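Local coordinates for protein orotidine 5'-phosphate decarboxylase (Methanocaldococcus jannaschii, PDB 4LUI) that probably catalyses the decarboxylation of orotidine 5'-monophosphate to UMP, the last step of de novo UMP synthesis, at residues Lys23-Leu28 with Tyr46-Val52; Pro182-Val188 with Asn205-Val210. All coordinates share one frame; numbering follows the deposited sequence.

Contact 1: residues Lys23-Leu28 with Tyr46-Val52; sequences KLMLAL and YVDAIKV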
ATOM      1  N   LYS B  23     -11.523  -3.440 -22.270  1.00 17.29           N
ATOM      2  CA  LYS B  23     -12.356  -4.019 -21.231  1.00 17.14           C
ATOM      3  C   LYS B  23     -12.783  -2.932 -20.242  1.00 18.49           C
ATOM      4  O   LYS B  23     -12.091  -1.933 -20.073  1.00 16.78           O
ATOM      5  CB  LYS B  23     -11.589  -5.126 -20.512  1.00 17.78           C
ATOM      6  CG  LYS B  23     -11.356  -6.347 -21.411  1.00 18.55           C
ATOM      7  CD  LYS B  23     -10.584  -7.443 -20.703  1.00 23.78           C
ATOM      8  CE  LYS B  23      -9.091  -7.239 -20.819  1.00 22.29           C
ATOM      9  NZ  LYS B  23      -8.343  -8.435 -20.318  1.00 25.95           N
ATOM     10  N   LEU B  24     -13.933  -3.121 -19.603  1.00 15.08           N
ATOM     11  CA  LEU B  24     -14.416  -2.166 -18.618  1.00 14.35           C
ATOM     12  C   LEU B  24     -14.134  -2.676 -17.210  1.00 14.34           C
ATOM     13  O   LEU B  24     -14.584  -3.759 -16.830  1.00 15.06           O
ATOM     14  CB  LEU B  24     -15.917  -1.922 -18.803  1.00 12.97           C
ATOM     15  CG  LEU B  24     -16.593  -1.059 -17.741  1.00 13.44           C
ATOM     16  CD1 LEU B  24     -16.000   0.350 -17.735  1.00 16.60           C
ATOM     17  CD2 LEU B  24     -18.100  -1.008 -18.000  1.00 16.63           C
ATOM     18  N   MET B  25     -13.379  -1.894 -16.441  1.00 11.57           N
ATOM     19  CA  MET B  25     -13.022  -2.261 -15.078  1.00 12.11           C
ATOM     20  C   MET B  25     -13.708  -1.313 -14.122  1.00 13.11           C
ATOM     21  O   MET B  25     -13.526  -0.102 -14.213  1.00 13.87           O
ATOM     22  CB  MET B  25     -11.500  -2.193 -14.878  1.00 12.87           C
ATOM     23  CG  MET B  25     -11.067  -2.541 -13.449  1.00 13.59           C
ATOM     24  SD  MET B  25      -9.278  -2.422 -13.235  1.00 16.05           S
ATOM     25  CE  MET B  25      -8.730  -3.770 -14.263  1.00 19.23           C
ATOM     26  N   LEU B  26     -14.506  -1.862 -13.210  1.00 12.48           N
ATOM     27  CA  LEU B  26     -15.168  -1.046 -12.198  1.00 11.53           C
ATOM     28  C   LEU B  26     -14.253  -0.833 -11.000  1.00 11.29           C
ATOM     29  O   LEU B  26     -13.787  -1.812 -10.409  1.00 12.23           O
ATOM     30  CB  LEU B  26     -16.477  -1.728 -11.736  1.00 11.85           C
ATOM     31  CG  LEU B  26     -17.180  -1.082 -10.527  1.00 12.94           C
ATOM     32  CD1 LEU B  26     -17.594   0.352 -10.846  1.00 16.28           C
ATOM     33  CD2 LEU B  26     -18.384  -1.913 -10.068  1.00 17.70           C
ATOM     34  N   ALA B  27     -14.001   0.429 -10.644  1.00 13.57           N
ATOM     35  CA  ALA B  27     -13.299   0.734  -9.399  1.00 11.27           C
ATOM     36  C   ALA B  27     -14.342   0.767  -8.289  1.00 12.50           C
ATOM     37  O   ALA B  27     -15.089   1.740  -8.151  1.00 13.38           O
ATOM     38  CB  ALA B  27     -12.533   2.081  -9.493  1.00 10.80           C
ATOM     39  N   LEU B  28     -14.409  -0.307  -7.508  1.00 12.07           N
ATOM     40  CA  LEU B  28     -15.509  -0.491  -6.568  1.00 13.70           C
ATOM     41  C   LEU B  28     -15.141   0.137  -5.239  1.00 17.23           C
ATOM     42  O   LEU B  28     -14.929  -0.551  -4.242  1.00 16.01           O
ATOM     43  CB  LEU B  28     -15.809  -1.978  -6.397  1.00 12.05           C
ATOM     44  CG  LEU B  28     -17.018  -2.337  -5.528  1.00 16.01           C
ATOM     45  CD1 LEU B  28     -18.270  -1.657  -6.049  1.00 23.42           C
ATOM     46  CD2 LEU B  28     -17.196  -3.840  -5.493  1.00 19.38           C
ATOM     47  N   TYR B  46     -22.090  -6.371 -17.368  1.00 18.06           N
ATOM     48  CA  TYR B  46     -21.562  -5.288 -18.197  1.00 17.85           C
ATOM     49  C   TYR B  46     -20.098  -4.964 -17.942  1.00 22.82           C
ATOM     50  O   TYR B  46     -19.425  -4.400 -18.803  1.00 28.66           O
ATOM     51  CB  TYR B  46     -22.399  -4.027 -18.011  1.00 20.37           C
ATOM     52  CG  TYR B  46     -23.780  -4.196 -18.562  1.00 22.43           C
ATOM     53  CD1 TYR B  46     -23.999  -4.191 -19.930  1.00 22.81           C
ATOM     54  CD2 TYR B  46     -24.862  -4.398 -17.721  1.00 26.23           C
ATOM     55  CE1 TYR B  46     -25.273  -4.361 -20.446  1.00 24.27           C
ATOM     56  CE2 TYR B  46     -26.134  -4.569 -18.226  1.00 31.02           C
ATOM     57  CZ  TYR B  46     -26.333  -4.550 -19.588  1.00 28.93           C
ATOM     58  OH  TYR B  46     -27.602  -4.717 -20.089  1.00 37.12           O
ATOM     59  N   VAL B  47     -19.601  -5.307 -16.762  1.00 20.33           N
ATOM     60  CA  VAL B  47     -18.205  -5.041 -16.449  1.00 17.66           C
ATOM     61  C   VAL B  47     -17.370  -6.271 -16.743  1.00 20.22           C
ATOM     62  O   VAL B  47     -17.865  -7.396 -16.685  1.00 22.52           O
ATOM     63  CB  VAL B  47     -18.008  -4.605 -14.972  1.00 18.65           C
ATOM     64  CG1 VAL B  47     -18.879  -3.402 -14.667  1.00 20.25           C
ATOM     65  CG2 VAL B  47     -18.330  -5.759 -14.017  1.00 21.20           C
ATOM     66  N   ASP B  48     -16.102  -6.053 -17.075  1.00 15.95           N
ATOM     67  CA  ASP B  48     -15.208  -7.159 -17.393  1.00 15.07           C
ATOM     68  C   ASP B  48     -14.301  -7.471 -16.210  1.00 14.80           C
ATOM     69  O   ASP B  48     -13.774  -8.582 -16.100  1.00 18.72           O
ATOM     70  CB  ASP B  48     -14.366  -6.825 -18.623  1.00 17.31           C
ATOM     71  CG  ASP B  48     -15.218  -6.616 -19.846  1.00 21.71           C
ATOM     72  OD1 ASP B  48     -15.831  -7.606 -20.309  1.00 24.03           O
ATOM     73  OD2 ASP B  48     -15.301  -5.471 -20.332  1.00 19.63           O
ATOM     74  N   ALA B  49     -14.125  -6.491 -15.332  1.00 15.55           N
ATOM     75  CA  ALA B  49     -13.263  -6.657 -14.164  1.00 15.45           C
ATOM     76  C   ALA B  49     -13.738  -5.786 -13.016  1.00 14.22           C
ATOM     77  O   ALA B  49     -14.390  -4.767 -13.229  1.00 14.85           O
ATOM     78  CB  ALA B  49     -11.807  -6.319 -14.508  1.00 17.23           C
ATOM     79  N   ILE B  50     -13.398  -6.191 -11.798  1.00 13.62           N
ATOM     80  CA  ILE B  50     -13.716  -5.403 -10.612  1.00 11.50           C
ATOM     81  C   ILE B  50     -12.428  -5.147  -9.847  1.00 11.22           C
ATOM     82  O   ILE B  50     -11.679  -6.090  -9.569  1.00 15.56           O
ATOM     83  CB  ILE B  50     -14.721  -6.138  -9.704  1.00 13.57           C
ATOM     84  CG1 ILE B  50     -16.036  -6.380 -10.466  1.00 18.67           C
ATOM     85  CG2 ILE B  50     -14.980  -5.327  -8.427  1.00 18.06           C
ATOM     86  CD1 ILE B  50     -17.025  -7.236  -9.737  1.00 31.08           C
ATOM     87  N   LYS B  51     -12.162  -3.879  -9.531  1.00 10.76           N
ATOM     88  CA  LYS B  51     -10.961  -3.484  -8.794  1.00 11.46           C
ATOM     89  C   LYS B  51     -11.356  -3.065  -7.379  1.00 11.31           C
ATOM     90  O   LYS B  51     -12.221  -2.196  -7.192  1.00 11.38           O
ATOM     91  CB  LYS B  51     -10.247  -2.334  -9.531  1.00  9.05           C
ATOM     92  CG  LYS B  51      -8.902  -1.903  -8.931  1.00 13.27           C
ATOM     93  CD  LYS B  51      -8.180  -0.837  -9.783  1.00 12.72           C
ATOM     94  CE  LYS B  51      -8.826   0.546  -9.667  1.00 13.29           C
ATOM     95  NZ  LYS B  51      -8.686   1.142  -8.304  1.00 14.90           N
ATOM     96  N   VAL B  52     -10.730  -3.688  -6.387  1.00 13.79           N
ATOM     97  CA  VAL B  52     -11.025  -3.382  -4.998  1.00 13.32           C
ATOM     98  C   VAL B  52      -9.769  -2.873  -4.313  1.00  9.88           C
ATOM     99  O   VAL B  52      -8.652  -3.303  -4.636  1.00 15.06           O
ATOM    100  CB  VAL B  52     -11.587  -4.594  -4.232  1.00 15.28           C
ATOM    101  CG1 VAL B  52     -12.956  -5.007  -4.797  1.00 13.83           C
ATOM    102  CG2 VAL B  52     -10.608  -5.748  -4.255  1.00 17.50           C
TER
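The flat group that carries this contact is the carboxylate of D48. Its OD2 takes the backbone N-H of L24 on the anti lone pair, the side turned away from OD1, over 2.8 Å and almost straight at 172°. CG lies beside its own backbone N, anti to the carbonyl carbon (chi1 -62°), which turns the carboxylate toward the start of strand 23-27. The K23 side chain crosses that of D48 at about a right angle, and K23 CG lies above the carboxylate plane, 4.2 Å from D48 CG. OD2 also forms a salt bridge with K228 of helix 220-230. With D48 replaced by an alanine, the L24 N-H would probably lose its acceptor and the K228 ammonium group its salt-bridge mate.

The L24 carbonyl is gripped twice. D48 N approaches L24 O in the carbonyl plane at 2.8 Å, and A49 N makes a longer, more bent bond to the same oxygen. From there L26 N binds A49 O, K51 N binds L26 O at 2.8 Å, and L28 N binds K51 O.

M25, A27, A49 and K51 share one face. M25 SD rests 3.8 Å from K51 CB. The K51 chain bends at chi3 (74°), which brings CE to 4.0 Å from A27 CB; a second bend at chi4 turns NZ, which is salt-bridged to D79. On the other face L28 CD2 lies beside I50 CG2 at 4.0 Å, under helices 33-43 and 63-72. This is the parallel pairing of a beta-alpha-beta unit in a TIM barrel, with K51 predicted to bind substrate.

Contact 2: residues Pro182-Val188 with Asn205-Val210; sequences PVITPGV and NDYVIV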
ATOM      1  N   PRO B 182      -0.376  -4.365 -21.806  1.00 15.37           N
ATOM      2  CA  PRO B 182      -1.710  -3.836 -21.503  1.00 17.62           C
ATOM      3  C   PRO B 182      -1.666  -2.701 -20.479  1.00 16.04           C
ATOM      4  O   PRO B 182      -0.867  -2.733 -19.534  1.00 15.47           O
ATOM      5  CB  PRO B 182      -2.432  -5.046 -20.910  1.00 18.73           C
ATOM      6  CG  PRO B 182      -1.789  -6.212 -21.602  1.00 16.60           C
ATOM      7  CD  PRO B 182      -0.332  -5.832 -21.681  1.00 15.46           C
ATOM      8  N   VAL B 183      -2.526  -1.707 -20.680  1.00 14.43           N
ATOM      9  CA  VAL B 183      -2.615  -0.565 -19.790  1.00 13.42           C
ATOM     10  C   VAL B 183      -4.004  -0.538 -19.187  1.00 13.18           C
ATOM     11  O   VAL B 183      -4.997  -0.856 -19.867  1.00 15.74           O
ATOM     12  CB  VAL B 183      -2.377   0.749 -20.554  1.00 17.56           C
ATOM     13  CG1 VAL B 183      -2.401   1.930 -19.598  1.00 26.45           C
ATOM     14  CG2 VAL B 183      -1.046   0.697 -21.265  1.00 20.85           C
ATOM     15  N   ILE B 184      -4.050  -0.182 -17.907  1.00 13.62           N
ATOM     16  CA  ILE B 184      -5.278   0.041 -17.155  1.00 13.80           C
ATOM     17  C   ILE B 184      -5.309   1.541 -16.837  1.00 11.94           C
ATOM     18  O   ILE B 184      -4.404   2.058 -16.176  1.00 15.27           O
ATOM     19  CB  ILE B 184      -5.247  -0.772 -15.862  1.00 15.36           C
ATOM     20  CG1 ILE B 184      -5.188  -2.271 -16.198  1.00 18.55           C
ATOM     21  CG2 ILE B 184      -6.448  -0.462 -14.998  1.00 15.62           C
ATOM     22  CD1 ILE B 184      -4.665  -3.137 -15.046  1.00 18.82           C
ATOM     23  N   THR B 185      -6.323   2.238 -17.336  1.00 11.23           N
ATOM     24  CA  THR B 185      -6.329   3.701 -17.295  1.00 11.63           C
ATOM     25  C   THR B 185      -7.762   4.231 -17.143  1.00 11.30           C
ATOM     26  O   THR B 185      -8.716   3.567 -17.539  1.00 13.25           O
ATOM     27  CB  THR B 185      -5.668   4.264 -18.578  1.00 15.46           C
ATOM     28  OG1 THR B 185      -5.367   5.654 -18.404  1.00 15.30           O
ATOM     29  CG2 THR B 185      -6.565   4.097 -19.796  1.00 14.18           C
ATOM     30  N   PRO B 186      -7.934   5.425 -16.557  1.00 13.39           N
ATOM     31  CA  PRO B 186      -9.323   5.895 -16.443  1.00 15.22           C
ATOM     32  C   PRO B 186      -9.970   6.150 -17.794  1.00 16.18           C
ATOM     33  O   PRO B 186      -9.335   6.704 -18.689  1.00 15.06           O
ATOM     34  CB  PRO B 186      -9.179   7.218 -15.684  1.00 15.59           C
ATOM     35  CG  PRO B 186      -7.931   7.050 -14.899  1.00 14.31           C
ATOM     36  CD  PRO B 186      -7.002   6.281 -15.806  1.00 15.01           C
ATOM     37  N   GLY B 187     -11.235   5.764 -17.930  1.00 12.93           N
ATOM     38  CA  GLY B 187     -11.943   5.930 -19.184  1.00 14.04           C
ATOM     39  C   GLY B 187     -12.852   7.140 -19.164  1.00 16.81           C
ATOM     40  O   GLY B 187     -13.407   7.535 -20.193  1.00 19.75           O
ATOM     41  N   VAL B 188     -13.007   7.726 -17.982  1.00 15.05           N
ATOM     42  CA  VAL B 188     -13.817   8.922 -17.830  1.00 13.95           C
ATOM     43  C   VAL B 188     -13.070   9.957 -17.012  1.00 15.74           C
ATOM     44  O   VAL B 188     -12.163   9.615 -16.250  1.00 18.65           O
ATOM     45  CB  VAL B 188     -15.183   8.619 -17.160  1.00 18.87           C
ATOM     46  CG1 VAL B 188     -15.977   7.638 -18.006  1.00 17.60           C
ATOM     47  CG2 VAL B 188     -14.990   8.087 -15.747  1.00 24.81           C
ATOM     48  N   ASN B 205      -7.064  -5.727 -25.138  1.00 20.77           N
ATOM     49  CA  ASN B 205      -6.285  -6.163 -23.987  1.00 16.48           C
ATOM     50  C   ASN B 205      -6.027  -5.075 -22.956  1.00 17.97           C
ATOM     51  O   ASN B 205      -5.503  -5.350 -21.875  1.00 17.44           O
ATOM     52  CB  ASN B 205      -4.986  -6.809 -24.441  1.00 21.21           C
ATOM     53  CG  ASN B 205      -5.234  -8.110 -25.165  1.00 23.74           C
ATOM     54  OD1 ASN B 205      -5.888  -9.009 -24.628  1.00 26.27           O
ATOM     55  ND2 ASN B 205      -4.763  -8.204 -26.396  1.00 22.95           N
ATOM     56  N   ASP B 206      -6.417  -3.844 -23.276  1.00 16.42           N
ATOM     57  CA  ASP B 206      -6.370  -2.762 -22.290  1.00 17.30           C
ATOM     58  C   ASP B 206      -7.664  -2.712 -21.474  1.00 17.75           C
ATOM     59  O   ASP B 206      -8.658  -3.353 -21.833  1.00 17.68           O
ATOM     60  CB  ASP B 206      -6.147  -1.418 -22.988  1.00 14.46           C
ATOM     61  CG  ASP B 206      -4.835  -1.372 -23.759  1.00 16.07           C
ATOM     62  OD1 ASP B 206      -3.822  -1.885 -23.246  1.00 18.53           O
ATOM     63  OD2 ASP B 206      -4.823  -0.824 -24.877  1.00 20.84           O
ATOM     64  N   TYR B 207      -7.640  -1.960 -20.377  1.00 15.22           N
ATOM     65  CA  TYR B 207      -8.834  -1.741 -19.564  1.00 15.66           C
ATOM     66  C   TYR B 207      -9.046  -0.250 -19.364  1.00 15.55           C
ATOM     67  O   TYR B 207      -8.082   0.501 -19.166  1.00 13.87           O
ATOM     68  CB  TYR B 207      -8.675  -2.337 -18.163  1.00 16.07           C
ATOM     69  CG  TYR B 207      -8.410  -3.820 -18.051  1.00 18.56           C
ATOM     70  CD1 TYR B 207      -7.156  -4.352 -18.367  1.00 17.78           C
ATOM     71  CD2 TYR B 207      -9.387  -4.679 -17.560  1.00 16.94           C
ATOM     72  CE1 TYR B 207      -6.899  -5.707 -18.233  1.00 20.24           C
ATOM     73  CE2 TYR B 207      -9.138  -6.040 -17.418  1.00 17.68           C
ATOM     74  CZ  TYR B 207      -7.888  -6.542 -17.751  1.00 20.10           C
ATOM     75  OH  TYR B 207      -7.628  -7.887 -17.621  1.00 25.95           O
ATOM     76  N   VAL B 208     -10.301   0.181 -19.395  1.00 13.42           N
ATOM     77  CA  VAL B 208     -10.631   1.517 -18.918  1.00 14.49           C
ATOM     78  C   VAL B 208     -11.365   1.393 -17.591  1.00 14.02           C
ATOM     79  O   VAL B 208     -12.200   0.502 -17.405  1.00 16.68           O
ATOM     80  CB  VAL B 208     -11.474   2.344 -19.922  1.00 19.97           C
ATOM     81  CG1 VAL B 208     -10.625   2.767 -21.119  1.00 21.12           C
ATOM     82  CG2 VAL B 208     -12.715   1.567 -20.370  1.00 22.13           C
ATOM     83  N   ILE B 209     -11.028   2.287 -16.674  1.00 12.12           N
ATOM     84  CA  ILE B 209     -11.610   2.276 -15.333  1.00 13.36           C
ATOM     85  C   ILE B 209     -12.738   3.288 -15.239  1.00 15.67           C
ATOM     86  O   ILE B 209     -12.598   4.434 -15.665  1.00 14.77           O
ATOM     87  CB  ILE B 209     -10.582   2.669 -14.274  1.00 14.24           C
ATOM     88  CG1 ILE B 209      -9.352   1.760 -14.324  1.00 19.60           C
ATOM     89  CG2 ILE B 209     -11.202   2.627 -12.878  1.00 15.11           C
ATOM     90  CD1 ILE B 209      -8.217   2.296 -13.453  1.00 19.35           C
ATOM     91  N   VAL B 210     -13.849   2.865 -14.653  1.00 11.99           N
ATOM     92  CA  VAL B 210     -14.923   3.777 -14.259  1.00 13.73           C
ATOM     93  C   VAL B 210     -15.230   3.474 -12.805  1.00 13.23           C
ATOM     94  O   VAL B 210     -15.252   2.307 -12.401  1.00 15.39           O
ATOM     95  CB  VAL B 210     -16.178   3.586 -15.131  1.00 12.62           C
ATOM     96  CG1 VAL B 210     -17.318   4.481 -14.662  1.00 14.49           C
ATOM     97  CG2 VAL B 210     -15.848   3.864 -16.602  1.00 13.33           C
TER
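D206 and V183 make the side-chain bond at the start of this strand pair. V183 N gives its hydrogen to D206 OD1 at 2.9 Å, meeting it on the anti side and 33° out of the carboxylate plane. The other oxygen, OD2, forms a salt bridge with K176 and takes the backbone N-H of D203. Four backbone bonds follow. Y207 N binds V183 O, T185 N binds Y207 O, and I209 N binds T185 O at 2.8 Å. G187 N then reaches I209 O at 3.0 Å, nearly straight at the hydrogen (176°).

I184 and Y207 lie side by side on one face, with I184 CG1 3.6 Å from Y207 CD1. V183 O sits at the edge of the Y207 ring, near its plane. The Y207 hydroxyl is hydrogen-bonded to E75.

I209 stands on the same face and crosses I184 at a slant. Its CG1 is beside its own backbone N (chi1 -56°), and CD1 reaches I184 CG2 at 3.6 Å. Past the strand end, G187 CA packs 3.7 Å from V208 CB. The closeness probably leaves little room for a beta carbon on G187. Farther on, V188 CG1 meets V210 CG2 at 4.0 Å, near Y227 of helix 220-230.

The pair is two neighbouring parallel strands of the TIM barrel, and P186, G187 and V188 at its C-terminal end belong to the predicted substrate-binding site.

Overall arrangement
Both contacts are largely buried pairings of neighbouring strands in one closed parallel barrel, with centres about 9 Å apart. Strands 23-27 and 207-210 are themselves neighbours, so the two contacts join along one sheet, where M25 N probably bonds to V208 O. On the inner side M25 CE packs 3.5 Å from Y207 CD2. Each contact begins with an aspartate accepting a backbone N-H, and each aspartate has a lysine as second partner. Their chemistry differs toward the predicted substrate site. Contact 1 brings the charged K51 there, whereas contact 2 brings the uncharged strand end and loop P186-V188. N205 makes contact 2 more exposed at its start.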